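Local coordinates for enoyl-acyl carrier protein reductase (Uncultured bacterium, PDB 6KIA), which probably catalyses the NADH-dependent reduction of the enoyl-acyl carrier protein double bond in bacterial fatty acid synthesis, at residues V21-E27 with T47-V53; N154-T160 with Q233-Y239; V300-L304 with M376-S380. All blocks are in the same frame, centred on the assembly; numbering follows the deposited sequence.

How the contacts relate
Contacts 1 and 2 illustrate how a Rossmann sheet builds a dinucleotide site from neighbouring parallel strands. Their centres are about 10 Å apart, and strands 21-25 and 155-159 are adjacent, so the two form one four-strand patch; both touch the NADH, contact 1 at the adenine and its ribose, contact 2 at both riboses. Contact 3 lies on the opposite side of the chain's centre, about 33 Å from either, centre to centre, with nearest atoms about 18 Å from contact 1 and about 13 Å from contact 2. It joins a loop after strand 283-287 to helix 370-385. Along the chain the three follow in series, though strand 421-423 later returns to the sheet.

Contact 1. Residues V21-E27 with T47-V53; sequences VFVLFGE and TIVGITV. With NAI (1,4-dihydronicotinamide adenine dinucleotide), chain D.
At the apolar centre, Val21 CG1 and Val49 CG2 meet at 4.1 Å on one sheet face; on the other, packed against helix 34-43, Phe22 CB lies 4.1 Å from Ile48 CD1. Ile51 (chi1, chi2 p) brings CG2 within 4.2 Å of Phe25 CD1. The parallel strands, 4.5 Å apart at closest approach and inclined by 20°, pair Val21 with Thr47 through Leu24 with Gly50; connected by helix 34-43, they form the first beta-alpha-beta unit of a Rossmann fold. Phe22 N bonds to Thr47 O (2.8 Å), Val49 N to Phe22 O (2.9 Å), Leu24 N to Val49 O (2.8 Å) and Ile51 N to Leu24 O (3.3 Å). Past the strands, OE2 of Glu27 (chi1 m, chi2 t) accepts Val53 N (3.0 Å) and Thr52 OG1 (3.2 Å), itself bonded to Gly54 N. Gly26, having no CB, lets the ribose lie close. Its carboxylate engaged, Glu27 holds the diol by main chain: N to NAI O2B (3.0 Å), O to NAI O3B (2.7 Å), which Thr160 OG1 also reaches.

Contact 2. Residues N154-T160 with Q233-Y239; sequences NAFFAHT and QVRYSAY. With NAI (1,4-dihydronicotinamide adenine dinucleotide), chain D.
Two strands run parallel, regularly paired from Ala155 with Val234 to Ala158 with Ser237, with axes 4.6 Å apart at closest approach and 16° between their directions; they spread at Thr160, whose CA is 5.8 Å from Tyr239 CA. The ladder zigzags from one backbone to the other: Ala155 N to Gln233 O (2.9 Å), Arg235 N to Ala155 O (2.9 Å), Phe157 N to Arg235 O (2.9 Å), Ser237 N to Phe157 O (3.0 Å) and His159 N to Ser237 O (2.8 Å). At its start, Asn154 OD1 takes Gln233 N at 2.8 Å.

Side chains alternate between the faces. Ala155, Phe157, Val234 and Tyr236 share the face that packs on helix 196-219. There the Phe157 and Tyr236 rings, both with chi1 m, lie nearly parallel (11°) but slid apart, centroids 5.2 Å from each other, with Phe157 CD2 3.5 Å from Tyr236 CE2; Tyr236 OH bonds to Ser220. The other face carries Phe156, Ala158, Arg235 and Ser237. Ser237 (chi1 p) sets OG at the Phe156 ring edge, 3.3 Å from CE2, and shares a water with His159 O. Arg235 turns back to Gln233 OE1, reached by NH1 at 3.0 Å and NH2 at 2.9 Å, NH2 also bonding Ser415 O.

Beyond the ladder, Thr160 OG1 donates to NAI O3B (2.6 Å), NAI O3D donates to Thr160 O (3.0 Å), and Tyr239 CB comes to 3.3 Å from NAI O4D. A dinucleotide lying across the C-terminal ends of adjacent parallel strands is the hallmark of the Rossmann fold, here the first two strands of its second half, 155-159 pairing on its other edge with 21-25 of the first.

Contact 3. Residues V300-L304 with M376-S380; sequences VGVEL and MIGTS
This is a loop-to-helix contact, buried and of modest size, in which the loop between strand 283-287 and helix 309-315 rests on helix 370-385. The loop side tightens into a 3-10 turn at 302-304, with Leu304 N bonded to Gly301 O at 3.0 Å; the partner is regular helix, Ser380 N to Met376 O being 2.9 Å. No residue-by-residue register develops, and the nearest CA atoms, those of Gly301 and Ser380, stand 5.4 Å apart.

Gly301 enters the turn at phi 110° and psi -20°, angles that by themselves call for glycine. Its bare CA also lies 3.7 Å from Met376 CG, where a CB would clash. Met376, t at chi1 and chi2 but p at chi3, curls so that CE comes to 3.4 Å from Val300 O. Around this point the side chains pack: Val300 CG1 touches Ile377 CD1 at 3.5 Å, Leu304 CD1 approaches Met376 CG at 3.9 Å, and Leu304 CD2 meets the methyl CG2 of Thr379 at 4.0 Å, the OG1 of that threonine being bonded to Ile375 O. Helix 339-351 packs on the same patch, its Tyr349 touching Leu304, Met376 and Thr379.

The polar link is Glu303, whose side chain (chi1 p, chi2 m) folds back over the turn. OE1 receives Gly301 N at 2.9 Å, while OE2 accepts the hydroxyl OG of Ser380 (chi1 t) in a short bond of 2.5 Å. A water donates to both Glu303 OE2 (2.8 Å) and Ser380 O (3.1 Å). One buried carboxylate thus takes donors from its own turn, from the helix and from a bound water, bridging the turn and helix 370-385.

Contact 1. Residues V21-E27 with T47-V53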
loop_
_atom_site.group_PDB
_atom_site.type_symbol
_atom_site.label_atom_id
_atom_site.label_comp_id
_atom_site.label_asym_id
_atom_site.label_seq_id
_atom_site.Cartn_x
_atom_site.Cartn_y
_atom_site.Cartn_z
ATOM N N VAL A 21 -22.576 4.632 -1.644
ATOM C CA VAL A 21 -21.520 5.357 -2.346
ATOM C C VAL A 21 -20.145 4.898 -1.887
ATOM O O VAL A 21 -19.868 4.842 -0.697
ATOM C CB VAL A 21 -21.631 6.875 -2.118
ATOM C CG1 VAL A 21 -20.548 7.644 -2.876
ATOM C CG2 VAL A 21 -23.025 7.362 -2.574
ATOM N N PHE A 22 -19.311 4.542 -2.853
ATOM C CA PHE A 22 -17.944 4.125 -2.590
ATOM C C PHE A 22 -16.994 5.234 -3.003
ATOM O O PHE A 22 -17.028 5.687 -4.148
ATOM C CB PHE A 22 -17.625 2.832 -3.351
ATOM C CG PHE A 22 -16.214 2.339 -3.148
ATOM C CD1 PHE A 22 -15.189 2.780 -3.965
ATOM C CD2 PHE A 22 -15.931 1.405 -2.160
ATOM C CE1 PHE A 22 -13.878 2.312 -3.782
ATOM C CE2 PHE A 22 -14.642 0.921 -1.975
ATOM C CZ PHE A 22 -13.612 1.378 -2.786
ATOM N N VAL A 23 -16.148 5.683 -2.071
ATOM C CA VAL A 23 -15.262 6.796 -2.344
ATOM C C VAL A 23 -13.816 6.331 -2.310
ATOM O O VAL A 23 -13.344 5.884 -1.274
ATOM C CB VAL A 23 -15.442 7.939 -1.340
ATOM C CG1 VAL A 23 -14.526 9.114 -1.711
ATOM C CG2 VAL A 23 -16.897 8.401 -1.324
ATOM N N LEU A 24 -13.135 6.427 -3.445
ATOM C CA LEU A 24 -11.726 6.054 -3.521
ATOM C C LEU A 24 -10.877 7.240 -3.125
ATOM O O LEU A 24 -10.788 8.221 -3.862
ATOM C CB LEU A 24 -11.354 5.549 -4.920
ATOM C CG LEU A 24 -9.940 4.937 -4.988
ATOM C CD1 LEU A 24 -9.833 3.669 -4.120
ATOM C CD2 LEU A 24 -9.502 4.689 -6.427
ATOM N N PHE A 25 -10.277 7.154 -1.938
ATOM C CA PHE A 25 -9.482 8.250 -1.403
ATOM C C PHE A 25 -8.001 8.000 -1.728
ATOM O O PHE A 25 -7.211 7.571 -0.876
ATOM C CB PHE A 25 -9.732 8.412 0.104
ATOM C CG PHE A 25 -9.288 9.758 0.647
ATOM C CD1 PHE A 25 -10.084 10.888 0.464
ATOM C CD2 PHE A 25 -8.065 9.899 1.282
ATOM C CE1 PHE A 25 -9.683 12.122 0.941
ATOM C CE2 PHE A 25 -7.655 11.152 1.776
ATOM C CZ PHE A 25 -8.465 12.257 1.602
ATOM N N GLY A 26 -7.677 8.240 -2.999
ATOM C CA GLY A 26 -6.398 7.917 -3.615
ATOM C C GLY A 26 -6.652 7.735 -5.101
ATOM O O GLY A 26 -7.814 7.682 -5.521
ATOM N N GLU A 27 -5.589 7.626 -5.905
ATOM C CA GLU A 27 -5.764 7.403 -7.340
ATOM C C GLU A 27 -5.571 5.938 -7.694
ATOM O O GLU A 27 -4.816 5.224 -7.035
ATOM C CB GLU A 27 -4.801 8.274 -8.161
ATOM C CG GLU A 27 -5.066 9.772 -8.008
ATOM C CD GLU A 27 -4.251 10.622 -8.962
ATOM O OE1 GLU A 27 -3.116 10.222 -9.324
ATOM O OE2 GLU A 27 -4.778 11.669 -9.398
ATOM N N THR A 47 -22.436 3.352 -6.317
ATOM C CA THR A 47 -21.934 4.528 -6.998
ATOM C C THR A 47 -20.478 4.779 -6.650
ATOM O O THR A 47 -20.117 4.843 -5.479
ATOM C CB THR A 47 -22.741 5.750 -6.629
ATOM O OG1 THR A 47 -24.110 5.497 -6.960
ATOM C CG2 THR A 47 -22.251 6.961 -7.406
ATOM N N ILE A 48 -19.653 4.886 -7.680
ATOM C CA ILE A 48 -18.213 5.040 -7.526
ATOM C C ILE A 48 -17.827 6.508 -7.670
ATOM O O ILE A 48 -18.154 7.160 -8.664
ATOM C CB ILE A 48 -17.423 4.200 -8.571
ATOM C CG1 ILE A 48 -17.902 2.730 -8.626
ATOM C CG2 ILE A 48 -15.922 4.346 -8.355
ATOM C CD1 ILE A 48 -17.806 1.930 -7.306
ATOM N N VAL A 49 -17.150 7.038 -6.657
ATOM C CA VAL A 49 -16.629 8.397 -6.684
ATOM C C VAL A 49 -15.155 8.338 -6.274
ATOM O O VAL A 49 -14.746 7.445 -5.535
ATOM C CB VAL A 49 -17.447 9.339 -5.760
ATOM C CG1 VAL A 49 -16.903 10.773 -5.790
ATOM C CG2 VAL A 49 -18.904 9.322 -6.193
ATOM N N GLY A 50 -14.337 9.229 -6.823
ATOM C CA GLY A 50 -12.943 9.299 -6.434
ATOM C C GLY A 50 -12.360 10.698 -6.392
ATOM O O GLY A 50 -12.959 11.681 -6.851
ATOM N N ILE A 51 -11.154 10.794 -5.843
ATOM C CA ILE A 51 -10.409 12.036 -5.818
ATOM C C ILE A 51 -9.318 12.032 -6.881
ATOM O O ILE A 51 -9.034 10.999 -7.504
ATOM C CB ILE A 51 -9.792 12.298 -4.409
ATOM C CG1 ILE A 51 -8.798 11.209 -3.984
ATOM C CG2 ILE A 51 -10.900 12.354 -3.355
ATOM C CD1 ILE A 51 -7.356 11.412 -4.431
ATOM N N THR A 52 -8.704 13.188 -7.084
ATOM C CA THR A 52 -7.511 13.285 -7.922
ATOM C C THR A 52 -6.458 14.034 -7.110
ATOM O O THR A 52 -6.802 14.823 -6.228
ATOM C CB THR A 52 -7.804 14.021 -9.263
ATOM O OG1 THR A 52 -6.590 14.208 -10.004
ATOM C CG2 THR A 52 -8.408 15.379 -8.998
ATOM N N VAL A 53 -5.184 13.781 -7.377
ATOM C CA VAL A 53 -4.150 14.578 -6.728
ATOM C C VAL A 53 -3.837 15.813 -7.568
ATOM O O VAL A 53 -3.048 16.666 -7.168
ATOM C CB VAL A 53 -2.862 13.768 -6.488
ATOM C CG1 VAL A 53 -3.142 12.622 -5.524
ATOM C CG2 VAL A 53 -2.282 13.265 -7.814
HETATM P PA NAI D . -0.058 2.378 -6.175
HETATM O O1A NAI D . -1.016 1.856 -7.201
HETATM O O2A NAI D . 1.136 3.161 -6.685
HETATM O O5B NAI D . -0.908 3.223 -5.131
HETATM C C5B NAI D . -0.314 4.321 -4.467
HETATM C C4B NAI D . -1.537 5.143 -3.957
HETATM O O4B NAI D . -0.929 6.284 -3.100
HETATM C C3B NAI D . -2.210 5.686 -4.907
HETATM O O3B NAI D . -3.673 5.651 -4.653
HETATM C C2B NAI D . -1.676 7.251 -4.962
HETATM O O2B NAI D . -2.665 8.081 -5.676
HETATM C C1B NAI D . -1.516 7.556 -3.722
HETATM N N9A NAI D . -0.424 8.533 -3.536
HETATM C C8A NAI D . 0.909 8.504 -3.710
HETATM N N7A NAI D . 1.394 9.702 -3.387
HETATM C C5A NAI D . 0.354 10.479 -3.002
HETATM C C6A NAI D . 0.380 11.801 -2.586
HETATM N N6A NAI D . 1.431 12.766 -2.416
HETATM N N1A NAI D . -0.784 12.383 -2.252
HETATM C C2A NAI D . -1.957 11.680 -2.336
HETATM N N3A NAI D . -1.979 10.358 -2.750
HETATM C C4A NAI D . -0.789 9.770 -3.089
HETATM O O3 NAI D . 0.586 1.146 -5.278
HETATM P PN NAI D . -0.101 0.243 -4.130
HETATM O O1N NAI D . -1.323 -0.440 -4.663
HETATM O O2N NAI D . 1.011 -0.712 -3.728
HETATM O O5D NAI D . -0.478 1.218 -2.926
HETATM C C5D NAI D . -1.801 1.297 -2.423
HETATM C C4D NAI D . -1.741 1.031 -0.901
HETATM O O4D NAI D . -1.432 -0.237 -0.707
HETATM C C3D NAI D . -0.611 1.831 -0.257
HETATM O O3D NAI D . -1.025 2.484 0.896
HETATM C C2D NAI D . 0.381 0.709 0.119
HETATM O O2D NAI D . 1.292 1.200 1.166
HETATM C C1D NAI D . -0.389 -0.284 0.479
HETATM N N1N NAI D . 0.282 -1.584 0.467
HETATM C C2N NAI D . 1.110 -1.969 -0.566
HETATM C C3N NAI D . 1.778 -3.199 -0.501
HETATM C C7N NAI D . 2.673 -3.672 -1.646
HETATM O O7N NAI D . 3.491 -4.571 -1.470
HETATM N N7N NAI D . 2.537 -3.061 -2.919
HETATM C C4N NAI D . 1.611 -4.062 0.573
HETATM C C5N NAI D . 0.728 -3.683 1.591
HETATM C C6N NAI D . 0.076 -2.447 1.532
HETATM O O HOH W 1 -9.705 8.356 -7.570
HETATM O O HOH W 2 -7.946 10.543 -10.248
#

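Contact 2. Residues N154-T160 with Q233-Y239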
loop_
_atom_site.group_PDB
_atom_site.type_symbol
_atom_site.label_atom_id
_atom_site.label_comp_id
_atom_site.label_asym_id
_atom_site.label_seq_id
_atom_site.Cartn_x
_atom_site.Cartn_y
_atom_site.Cartn_z
ATOM N N ASN A 154 -25.433 4.148 2.699
ATOM C CA ASN A 154 -24.186 3.678 3.297
ATOM C C ASN A 154 -23.043 4.290 2.530
ATOM O O ASN A 154 -23.157 4.498 1.330
ATOM C CB ASN A 154 -24.105 2.151 3.257
ATOM C CG ASN A 154 -25.214 1.479 4.047
ATOM O OD1 ASN A 154 -25.687 2.015 5.041
ATOM N ND2 ASN A 154 -25.613 0.282 3.613
ATOM N N ALA A 155 -21.950 4.608 3.222
ATOM C CA ALA A 155 -20.780 5.151 2.569
ATOM C C ALA A 155 -19.528 4.337 2.975
ATOM O O ALA A 155 -19.329 3.980 4.144
ATOM C CB ALA A 155 -20.600 6.636 2.906
ATOM N N PHE A 156 -18.685 4.100 1.984
ATOM C CA PHE A 156 -17.464 3.308 2.111
ATOM C C PHE A 156 -16.330 4.191 1.604
ATOM O O PHE A 156 -16.214 4.449 0.399
ATOM C CB PHE A 156 -17.619 2.020 1.265
ATOM C CG PHE A 156 -16.550 0.963 1.471
ATOM C CD1 PHE A 156 -16.886 -0.384 1.375
ATOM C CD2 PHE A 156 -15.264 1.293 1.865
ATOM C CE1 PHE A 156 -15.911 -1.391 1.571
ATOM C CE2 PHE A 156 -14.294 0.295 2.062
ATOM C CZ PHE A 156 -14.638 -1.029 1.929
ATOM N N PHE A 157 -15.502 4.679 2.529
ATOM C CA PHE A 157 -14.363 5.519 2.171
ATOM C C PHE A 157 -13.122 4.644 2.162
ATOM O O PHE A 157 -12.742 4.130 3.210
ATOM C CB PHE A 157 -14.174 6.681 3.167
ATOM C CG PHE A 157 -15.284 7.696 3.161
ATOM C CD1 PHE A 157 -15.241 8.797 2.312
ATOM C CD2 PHE A 157 -16.340 7.559 4.027
ATOM C CE1 PHE A 157 -16.248 9.753 2.325
ATOM C CE2 PHE A 157 -17.350 8.503 4.062
ATOM C CZ PHE A 157 -17.318 9.603 3.189
ATOM N N ALA A 158 -12.510 4.442 0.991
ATOM C CA ALA A 158 -11.347 3.554 0.890
ATOM C C ALA A 158 -10.043 4.354 0.682
ATOM O O ALA A 158 -9.773 4.894 -0.397
ATOM C CB ALA A 158 -11.555 2.547 -0.248
ATOM N N HIS A 159 -9.244 4.438 1.737
ATOM C CA HIS A 159 -7.967 5.164 1.708
ATOM C C HIS A 159 -6.900 4.289 1.090
ATOM O O HIS A 159 -6.827 3.113 1.411
ATOM C CB HIS A 159 -7.608 5.563 3.138
ATOM C CG HIS A 159 -6.275 6.218 3.302
ATOM N ND1 HIS A 159 -5.103 5.496 3.402
ATOM C CD2 HIS A 159 -5.934 7.516 3.497
ATOM C CE1 HIS A 159 -4.093 6.327 3.587
ATOM N NE2 HIS A 159 -4.570 7.558 3.653
ATOM N N THR A 160 -6.073 4.854 0.209
ATOM C CA THR A 160 -5.012 4.068 -0.432
ATOM C C THR A 160 -3.677 4.782 -0.382
ATOM O O THR A 160 -2.677 4.252 -0.866
ATOM C CB THR A 160 -5.306 3.778 -1.930
ATOM O OG1 THR A 160 -5.249 5.014 -2.656
ATOM C CG2 THR A 160 -6.664 3.104 -2.132
ATOM N N GLN A 233 -24.927 3.495 7.270
ATOM C CA GLN A 233 -23.671 2.972 7.839
ATOM C C GLN A 233 -22.482 3.602 7.135
ATOM O O GLN A 233 -22.512 3.822 5.925
ATOM C CB GLN A 233 -23.595 1.450 7.694
ATOM C CG GLN A 233 -24.683 0.700 8.448
ATOM C CD GLN A 233 -24.447 0.687 9.939
ATOM O OE1 GLN A 233 -23.315 0.529 10.400
ATOM N NE2 GLN A 233 -25.524 0.820 10.711
ATOM N N VAL A 234 -21.433 3.894 7.891
ATOM C CA VAL A 234 -20.214 4.451 7.313
ATOM C C VAL A 234 -19.005 3.605 7.690
ATOM O O VAL A 234 -18.842 3.205 8.850
ATOM C CB VAL A 234 -20.000 5.905 7.774
ATOM C CG1 VAL A 234 -18.657 6.467 7.256
ATOM C CG2 VAL A 234 -21.159 6.762 7.315
ATOM N N ARG A 235 -18.158 3.337 6.699
ATOM C CA ARG A 235 -16.959 2.545 6.893
ATOM C C ARG A 235 -15.744 3.260 6.288
ATOM O O ARG A 235 -15.854 3.952 5.266
ATOM C CB ARG A 235 -17.124 1.178 6.236
ATOM C CG ARG A 235 -18.307 0.364 6.718
ATOM C CD ARG A 235 -18.160 -0.026 8.177
ATOM N NE ARG A 235 -19.244 -0.919 8.581
ATOM C CZ ARG A 235 -20.349 -0.505 9.191
ATOM N NH1 ARG A 235 -20.489 0.772 9.487
ATOM N NH2 ARG A 235 -21.299 -1.373 9.514
ATOM N N TYR A 236 -14.593 3.086 6.928
ATOM C CA TYR A 236 -13.300 3.539 6.388
ATOM C C TYR A 236 -12.376 2.342 6.300
ATOM O O TYR A 236 -12.338 1.532 7.227
ATOM C CB TYR A 236 -12.651 4.603 7.269
ATOM C CG TYR A 236 -13.531 5.814 7.460
ATOM C CD1 TYR A 236 -14.522 5.815 8.437
ATOM C CD2 TYR A 236 -13.402 6.936 6.646
ATOM C CE1 TYR A 236 -15.355 6.908 8.604
ATOM C CE2 TYR A 236 -14.234 8.036 6.822
ATOM C CZ TYR A 236 -15.199 8.004 7.795
ATOM O OH TYR A 236 -16.023 9.093 7.979
ATOM N N SER A 237 -11.670 2.207 5.183
ATOM C CA SER A 237 -10.662 1.152 5.070
ATOM C C SER A 237 -9.353 1.812 4.662
ATOM O O SER A 237 -9.358 2.903 4.072
ATOM C CB SER A 237 -11.079 0.096 4.046
ATOM O OG SER A 237 -11.087 0.652 2.734
ATOM N N ALA A 238 -8.234 1.170 4.990
ATOM C CA ALA A 238 -6.931 1.607 4.517
ATOM C C ALA A 238 -6.114 0.363 4.227
ATOM O O ALA A 238 -6.335 -0.688 4.828
ATOM C CB ALA A 238 -6.208 2.496 5.546
ATOM N N TYR A 239 -5.166 0.492 3.314
ATOM C CA TYR A 239 -4.239 -0.594 3.010
ATOM C C TYR A 239 -2.996 -0.411 3.864
ATOM O O TYR A 239 -2.295 0.587 3.731
ATOM C CB TYR A 239 -3.870 -0.616 1.526
ATOM C CG TYR A 239 -4.986 -1.074 0.612
ATOM C CD1 TYR A 239 -5.152 -2.426 0.307
ATOM C CD2 TYR A 239 -5.872 -0.148 0.049
ATOM C CE1 TYR A 239 -6.172 -2.846 -0.524
ATOM C CE2 TYR A 239 -6.902 -0.573 -0.777
ATOM C CZ TYR A 239 -7.032 -1.903 -1.061
ATOM O OH TYR A 239 -8.052 -2.333 -1.882
HETATM P PA NAI D . -0.058 2.378 -6.175
HETATM O O1A NAI D . -1.016 1.856 -7.201
HETATM O O2A NAI D . 1.136 3.161 -6.685
HETATM O O5B NAI D . -0.908 3.223 -5.131
HETATM C C5B NAI D . -0.314 4.321 -4.467
HETATM C C4B NAI D . -1.537 5.143 -3.957
HETATM O O4B NAI D . -0.929 6.284 -3.100
HETATM C C3B NAI D . -2.210 5.686 -4.907
HETATM O O3B NAI D . -3.673 5.651 -4.653
HETATM C C2B NAI D . -1.676 7.251 -4.962
HETATM O O2B NAI D . -2.665 8.081 -5.676
HETATM C C1B NAI D . -1.516 7.556 -3.722
HETATM N N9A NAI D . -0.424 8.533 -3.536
HETATM C C8A NAI D . 0.909 8.504 -3.710
HETATM N N7A NAI D . 1.394 9.702 -3.387
HETATM C C5A NAI D . 0.354 10.479 -3.002
HETATM C C6A NAI D . 0.380 11.801 -2.586
HETATM N N6A NAI D . 1.431 12.766 -2.416
HETATM N N1A NAI D . -0.784 12.383 -2.252
HETATM C C2A NAI D . -1.957 11.680 -2.336
HETATM N N3A NAI D . -1.979 10.358 -2.750
HETATM C C4A NAI D . -0.789 9.770 -3.089
HETATM O O3 NAI D . 0.586 1.146 -5.278
HETATM P PN NAI D . -0.101 0.243 -4.130
HETATM O O1N NAI D . -1.323 -0.440 -4.663
HETATM O O2N NAI D . 1.011 -0.712 -3.728
HETATM O O5D NAI D . -0.478 1.218 -2.926
HETATM C C5D NAI D . -1.801 1.297 -2.423
HETATM C C4D NAI D . -1.741 1.031 -0.901
HETATM O O4D NAI D . -1.432 -0.237 -0.707
HETATM C C3D NAI D . -0.611 1.831 -0.257
HETATM O O3D NAI D . -1.025 2.484 0.896
HETATM C C2D NAI D . 0.381 0.709 0.119
HETATM O O2D NAI D . 1.292 1.200 1.166
HETATM C C1D NAI D . -0.389 -0.284 0.479
HETATM N N1N NAI D . 0.282 -1.584 0.467
HETATM C C2N NAI D . 1.110 -1.969 -0.566
HETATM C C3N NAI D . 1.778 -3.199 -0.501
HETATM C C7N NAI D . 2.673 -3.672 -1.646
HETATM O O7N NAI D . 3.491 -4.571 -1.470
HETATM N N7N NAI D . 2.537 -3.061 -2.919
HETATM C C4N NAI D . 1.611 -4.062 0.573
HETATM C C5N NAI D . 0.728 -3.683 1.591
HETATM C C6N NAI D . 0.076 -2.447 1.532
HETATM O O HOH W 3 -8.684 0.987 1.567
HETATM O O HOH W 4 -3.889 2.963 2.563
#

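Contact 3. Residues V300-L304 with M376-S380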
loop_
_atom_site.group_PDB
_atom_site.type_symbol
_atom_site.label_atom_id
_atom_site.label_comp_id
_atom_site.label_asym_id
_atom_site.label_seq_id
_atom_site.Cartn_x
_atom_site.Cartn_y
_atom_site.Cartn_z
ATOM N N VAL A 300 13.486 -4.265 -4.353
ATOM C CA VAL A 300 13.961 -5.563 -4.842
ATOM C C VAL A 300 14.036 -6.575 -3.699
ATOM O O VAL A 300 14.711 -6.338 -2.682
ATOM C CB VAL A 300 15.341 -5.431 -5.531
ATOM C CG1 VAL A 300 15.919 -6.800 -5.899
ATOM C CG2 VAL A 300 15.226 -4.557 -6.766
ATOM N N GLY A 301 13.305 -7.680 -3.840
ATOM C CA GLY A 301 13.279 -8.695 -2.810
ATOM C C GLY A 301 11.955 -8.753 -2.091
ATOM O O GLY A 301 11.658 -9.753 -1.469
ATOM N N VAL A 302 11.164 -7.683 -2.174
ATOM C CA VAL A 302 9.855 -7.696 -1.526
ATOM C C VAL A 302 9.027 -8.891 -2.032
ATOM O O VAL A 302 8.282 -9.549 -1.268
ATOM C CB VAL A 302 9.104 -6.340 -1.743
ATOM C CG1 VAL A 302 8.666 -6.142 -3.198
ATOM C CG2 VAL A 302 7.900 -6.210 -0.764
ATOM N N GLU A 303 9.206 -9.198 -3.309
ATOM C CA GLU A 303 8.410 -10.228 -3.964
ATOM C C GLU A 303 8.795 -11.649 -3.503
ATOM O O GLU A 303 8.048 -12.611 -3.731
ATOM C CB GLU A 303 8.564 -10.107 -5.492
ATOM C CG GLU A 303 9.848 -10.750 -6.034
ATOM C CD GLU A 303 11.123 -9.966 -5.802
ATOM O OE1 GLU A 303 11.077 -8.806 -5.337
ATOM O OE2 GLU A 303 12.202 -10.571 -6.023
ATOM N N LEU A 304 9.955 -11.794 -2.854
ATOM C CA LEU A 304 10.354 -13.098 -2.351
ATOM C C LEU A 304 9.322 -13.613 -1.377
ATOM O O LEU A 304 9.117 -14.846 -1.277
ATOM C CB LEU A 304 11.732 -13.029 -1.672
ATOM C CG LEU A 304 12.875 -12.657 -2.606
ATOM C CD1 LEU A 304 14.150 -12.641 -1.789
ATOM C CD2 LEU A 304 13.005 -13.658 -3.764
ATOM N N MET A 376 19.199 -11.491 -0.149
ATOM C CA MET A 376 17.890 -11.068 -0.684
ATOM C C MET A 376 18.018 -10.658 -2.151
ATOM O O MET A 376 17.260 -11.107 -3.010
ATOM C CB MET A 376 17.297 -9.919 0.124
ATOM C CG MET A 376 15.961 -9.460 -0.437
ATOM S SD MET A 376 15.151 -8.206 0.579
ATOM C CE MET A 376 16.282 -6.835 0.327
ATOM N N ILE A 377 18.984 -9.802 -2.452
ATOM C CA ILE A 377 19.138 -9.367 -3.828
ATOM C C ILE A 377 19.655 -10.505 -4.708
ATOM O O ILE A 377 19.214 -10.657 -5.855
ATOM C CB ILE A 377 20.090 -8.162 -3.914
ATOM C CG1 ILE A 377 19.596 -7.044 -3.002
ATOM C CG2 ILE A 377 20.294 -7.717 -5.366
ATOM C CD1 ILE A 377 18.410 -6.296 -3.533
ATOM N N GLY A 378 20.559 -11.321 -4.162
ATOM C CA GLY A 378 21.061 -12.474 -4.886
ATOM C C GLY A 378 19.936 -13.437 -5.241
ATOM O O GLY A 378 19.817 -13.886 -6.398
ATOM N N THR A 379 19.112 -13.761 -4.242
ATOM C CA THR A 379 18.005 -14.697 -4.458
ATOM C C THR A 379 16.976 -14.134 -5.454
ATOM O O THR A 379 16.518 -14.834 -6.390
ATOM C CB THR A 379 17.318 -15.056 -3.117
ATOM O OG1 THR A 379 18.296 -15.612 -2.203
ATOM C CG2 THR A 379 16.210 -16.052 -3.338
ATOM N N SER A 380 16.619 -12.867 -5.264
ATOM C CA SER A 380 15.654 -12.230 -6.156
ATOM C C SER A 380 16.150 -12.249 -7.620
ATOM O O SER A 380 15.412 -12.596 -8.560
ATOM C CB SER A 380 15.377 -10.788 -5.678
ATOM O OG SER A 380 14.621 -10.072 -6.640
HETATM O O HOH W 5 12.434 -12.714 -7.753
#